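Local structure of Exo beta-1,2-glucooligosaccharide sophorohydrolase (non-reducing end) (Parabacteroides distasonis ATCC 8503, 5Z06) at residues R311-A325 against W658-P670. The protein hydrolyses linear beta-1,2-glucan and beta-1,2-glucooligosaccharides of four or more glucose units, releasing sophorose from the non-reducing end as an exo-acting enzyme of family GH144. Numbering follows the deposited sequence.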
# COMPACT_ATOMS: atom_id res chain seq x y z
N ARG A 311 -4.91 7.28 -5.47
CA ARG A 311 -4.36 6.21 -6.22
C ARG A 311 -4.60 4.88 -5.51
O ARG A 311 -4.68 4.82 -4.30
CB ARG A 311 -2.89 6.49 -6.50
CG ARG A 311 -2.79 7.57 -7.54
CD ARG A 311 -1.44 7.69 -8.17
NE ARG A 311 -0.73 8.78 -7.55
CZ ARG A 311 -0.26 9.88 -8.14
NH1 ARG A 311 -0.35 10.11 -9.44
NH2 ARG A 311 0.35 10.75 -7.37
N GLU A 312 -4.74 3.83 -6.29
CA GLU A 312 -4.86 2.50 -5.74
C GLU A 312 -3.70 2.23 -4.80
O GLU A 312 -3.89 1.72 -3.70
CB GLU A 312 -4.88 1.46 -6.84
CG GLU A 312 -4.77 0.01 -6.38
CD GLU A 312 -5.95 -0.52 -5.61
OE1 GLU A 312 -6.79 0.26 -5.09
OE2 GLU A 312 -6.05 -1.78 -5.52
N ASN A 313 -2.50 2.54 -5.26
CA ASN A 313 -1.31 2.34 -4.45
C ASN A 313 -0.16 3.14 -5.04
O ASN A 313 -0.19 3.48 -6.22
CB ASN A 313 -0.91 0.84 -4.35
CG ASN A 313 -0.58 0.25 -5.69
OD1 ASN A 313 -1.48 -0.02 -6.49
ND2 ASN A 313 0.71 0.07 -5.96
N ILE A 314 0.83 3.40 -4.19
CA ILE A 314 2.07 4.08 -4.56
C ILE A 314 3.24 3.25 -4.01
O ILE A 314 3.26 2.93 -2.80
CB ILE A 314 2.09 5.52 -3.99
CG1 ILE A 314 0.81 6.28 -4.40
CG2 ILE A 314 3.35 6.27 -4.43
CD1 ILE A 314 0.74 7.72 -3.90
N PRO A 315 4.19 2.85 -4.87
CA PRO A 315 4.17 3.12 -6.29
C PRO A 315 3.25 2.15 -7.01
O PRO A 315 3.32 0.94 -6.79
CB PRO A 315 5.60 2.86 -6.71
CG PRO A 315 6.10 1.82 -5.75
CD PRO A 315 5.41 2.13 -4.46
N GLY A 316 2.37 2.69 -7.84
CA GLY A 316 1.44 1.88 -8.62
C GLY A 316 1.20 2.53 -9.97
O GLY A 316 2.12 3.12 -10.54
N ARG A 317 -0.02 2.39 -10.48
CA ARG A 317 -0.44 3.15 -11.65
C ARG A 317 -0.40 4.60 -11.29
O ARG A 317 -0.83 4.99 -10.21
CB ARG A 317 -1.86 2.80 -12.07
CG ARG A 317 -2.00 1.36 -12.50
CD ARG A 317 -1.21 1.07 -13.77
NE ARG A 317 -1.51 -0.28 -14.19
CZ ARG A 317 -2.58 -0.63 -14.90
NH1 ARG A 317 -3.45 0.28 -15.33
NH2 ARG A 317 -2.76 -1.90 -15.21
N ASN A 318 0.16 5.39 -12.19
CA ASN A 318 0.27 6.80 -11.99
C ASN A 318 -1.11 7.48 -12.08
O ASN A 318 -1.39 8.47 -11.38
CB ASN A 318 1.25 7.36 -13.02
CG ASN A 318 1.43 8.86 -12.89
OD1 ASN A 318 1.23 9.61 -13.86
ND2 ASN A 318 1.80 9.30 -11.69
N ASP A 319 -1.97 6.95 -12.94
CA ASP A 319 -3.22 7.64 -13.30
C ASP A 319 -4.46 7.03 -12.72
O ASP A 319 -5.52 7.65 -12.72
CB ASP A 319 -3.37 7.69 -14.81
CG ASP A 319 -2.23 8.43 -15.50
OD1 ASP A 319 -1.57 9.28 -14.86
OD2 ASP A 319 -2.01 8.15 -16.68
N MET A 320 -4.36 5.81 -12.21
CA MET A 320 -5.53 5.09 -11.81
C MET A 320 -5.87 5.40 -10.38
O MET A 320 -5.07 5.17 -9.49
CB MET A 320 -5.31 3.60 -11.98
CG MET A 320 -6.54 2.77 -11.78
SD MET A 320 -6.12 1.04 -11.95
CE MET A 320 -5.27 0.74 -10.39
N ILE A 321 -7.09 5.90 -10.18
CA ILE A 321 -7.63 6.12 -8.85
C ILE A 321 -8.59 5.02 -8.48
O ILE A 321 -9.18 4.37 -9.33
CB ILE A 321 -8.22 7.52 -8.65
CG1 ILE A 321 -9.45 7.80 -9.52
CG2 ILE A 321 -7.14 8.55 -8.86
CD1 ILE A 321 -10.76 7.57 -8.82
N ALA A 322 -8.64 4.75 -7.18
CA ALA A 322 -9.53 3.75 -6.62
C ALA A 322 -10.63 4.56 -5.94
O ALA A 322 -10.35 5.44 -5.13
CB ALA A 322 -8.81 2.88 -5.62
N THR A 323 -11.88 4.29 -6.31
CA THR A 323 -12.97 5.11 -5.85
C THR A 323 -13.31 4.89 -4.40
O THR A 323 -13.66 5.84 -3.72
CB THR A 323 -14.21 4.84 -6.70
OG1 THR A 323 -14.41 3.43 -6.75
CG2 THR A 323 -13.97 5.38 -8.09
N GLY A 324 -13.21 3.65 -3.91
CA GLY A 324 -13.43 3.41 -2.47
C GLY A 324 -12.39 4.06 -1.57
O GLY A 324 -12.73 4.75 -0.61
N ALA A 325 -11.12 3.83 -1.90
CA ALA A 325 -10.02 4.49 -1.22
C ALA A 325 -10.14 6.00 -1.30
O ALA A 325 -9.72 6.73 -0.41
CB ALA A 325 -8.72 4.05 -1.87
N TRP A 658 10.19 -9.27 5.62
CA TRP A 658 9.57 -8.62 4.49
C TRP A 658 8.81 -7.38 4.97
O TRP A 658 8.21 -7.36 6.04
CB TRP A 658 8.60 -9.60 3.84
CG TRP A 658 7.85 -9.03 2.70
CD1 TRP A 658 8.23 -9.00 1.39
CD2 TRP A 658 6.59 -8.38 2.77
NE1 TRP A 658 7.27 -8.38 0.63
CE2 TRP A 658 6.24 -8.00 1.45
CE3 TRP A 658 5.71 -8.10 3.81
CZ2 TRP A 658 5.07 -7.35 1.16
CZ3 TRP A 658 4.55 -7.45 3.52
CH2 TRP A 658 4.23 -7.08 2.20
N VAL A 659 8.86 -6.33 4.17
CA VAL A 659 7.96 -5.20 4.32
C VAL A 659 7.46 -4.81 2.95
O VAL A 659 8.13 -4.97 1.94
CB VAL A 659 8.64 -4.02 5.06
CG1 VAL A 659 9.81 -3.47 4.26
CG2 VAL A 659 7.63 -2.91 5.36
N SER A 660 6.24 -4.33 2.92
CA SER A 660 5.60 -3.97 1.69
C SER A 660 6.36 -2.86 1.01
O SER A 660 6.81 -1.92 1.67
CB SER A 660 4.18 -3.50 1.97
OG SER A 660 3.59 -3.12 0.79
N PRO A 661 6.49 -2.95 -0.33
CA PRO A 661 7.11 -1.83 -1.07
C PRO A 661 6.15 -0.69 -1.38
O PRO A 661 6.54 0.23 -2.07
CB PRO A 661 7.56 -2.49 -2.37
CG PRO A 661 6.60 -3.63 -2.57
CD PRO A 661 6.07 -4.04 -1.22
N LEU A 662 4.92 -0.72 -0.86
CA LEU A 662 3.91 0.25 -1.26
C LEU A 662 3.15 0.83 -0.08
O LEU A 662 3.18 0.31 1.04
CB LEU A 662 2.92 -0.38 -2.28
CG LEU A 662 2.22 -1.71 -1.99
CD1 LEU A 662 1.15 -1.59 -0.92
CD2 LEU A 662 1.56 -2.21 -3.26
N PHE A 663 2.48 1.93 -0.39
CA PHE A 663 1.41 2.45 0.41
C PHE A 663 0.14 2.23 -0.36
O PHE A 663 0.08 2.45 -1.59
CB PHE A 663 1.63 3.93 0.64
CG PHE A 663 2.92 4.21 1.30
CD1 PHE A 663 3.03 4.12 2.67
CD2 PHE A 663 4.04 4.52 0.54
CE1 PHE A 663 4.25 4.35 3.29
CE2 PHE A 663 5.25 4.77 1.15
CZ PHE A 663 5.36 4.68 2.53
N MET A 664 -0.89 1.86 0.36
CA MET A 664 -2.13 1.40 -0.27
C MET A 664 -3.20 2.44 0.02
O MET A 664 -3.37 2.84 1.15
CB MET A 664 -2.50 0.06 0.33
CG MET A 664 -3.52 -0.71 -0.46
SD MET A 664 -2.85 -1.41 -1.97
CE MET A 664 -4.42 -1.96 -2.63
N GLY A 665 -3.90 2.87 -1.03
CA GLY A 665 -5.00 3.84 -0.91
C GLY A 665 -6.06 3.41 0.08
O GLY A 665 -6.59 4.24 0.83
N LEU A 666 -6.39 2.12 0.06
CA LEU A 666 -7.38 1.59 0.98
C LEU A 666 -6.96 1.66 2.43
O LEU A 666 -7.82 1.71 3.31
CB LEU A 666 -7.68 0.12 0.67
CG LEU A 666 -8.55 -0.24 -0.51
CD1 LEU A 666 -8.51 -1.75 -0.63
CD2 LEU A 666 -9.98 0.23 -0.28
N ASN A 667 -5.66 1.61 2.71
CA ASN A 667 -5.18 1.35 4.06
C ASN A 667 -4.72 2.57 4.83
O ASN A 667 -4.66 2.55 6.06
CB ASN A 667 -4.08 0.29 4.03
CG ASN A 667 -4.61 -1.08 3.60
OD1 ASN A 667 -5.80 -1.30 3.64
ND2 ASN A 667 -3.73 -1.99 3.20
N GLN A 668 -4.40 3.64 4.14
CA GLN A 668 -3.81 4.79 4.86
C GLN A 668 -4.90 5.67 5.41
O GLN A 668 -4.82 6.10 6.55
CB GLN A 668 -2.85 5.60 3.97
CG GLN A 668 -1.63 4.87 3.41
CD GLN A 668 -0.86 4.09 4.43
OE1 GLN A 668 -1.25 2.97 4.76
NE2 GLN A 668 0.23 4.67 4.98
N ALA A 669 -5.91 5.96 4.61
CA ALA A 669 -6.94 6.92 5.03
C ALA A 669 -7.71 6.44 6.26
O ALA A 669 -8.00 7.25 7.17
CB ALA A 669 -7.91 7.24 3.90
N PRO A 670 -8.04 5.12 6.33
CA PRO A 670 -8.74 4.69 7.53
C PRO A 670 -8.00 5.03 8.79
O PRO A 670 -8.64 5.26 9.81
CB PRO A 670 -8.84 3.18 7.34
CG PRO A 670 -9.12 3.10 5.89
CD PRO A 670 -8.14 4.09 5.29
O HOH W 1 -6.06 1.05 -2.62
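Strands 313-314 and 663-664 run antiparallel as a two-stranded sheet, in which I314 and F663 form a hydrogen-bonded pair and N313 and M664 the neighbouring non-hydrogen-bonded one. I314 N donates to F663 O at 2.9 Å, and F663 N to I314 O at 2.7 Å. A third bond, from G665 N to E312 O (2.9 Å), comes in from above the carbonyl plane, 47° out of it. On the face bearing N313 and M664, the M664 chain, with CG anti to the backbone N (chi1 -164°) and a bend at chi2, carries SD past N313 CB at 3.8 Å. The carboxylate end of E312 returns to lie alongside it, OE2 3.3 Å from M664 CE. The strongest partner of OE2 is R76, through a salt bridge, and the R76 carbonyl accepts from N313 ND2. The small sheet shows how distant chain segments can be joined in a fold consistent with the (alpha/alpha)6 barrel of the six-hairpin glycosidase clan: strand 663-664 leads into helix 665-680, whereas 313-314 reaches helix 323-338 only through a loop and strand 320-322. A325 CB sits 3.4 Å from G665 C, close against a residue without a side chain. A water donates to E312 OE1 and accepts from L666 N.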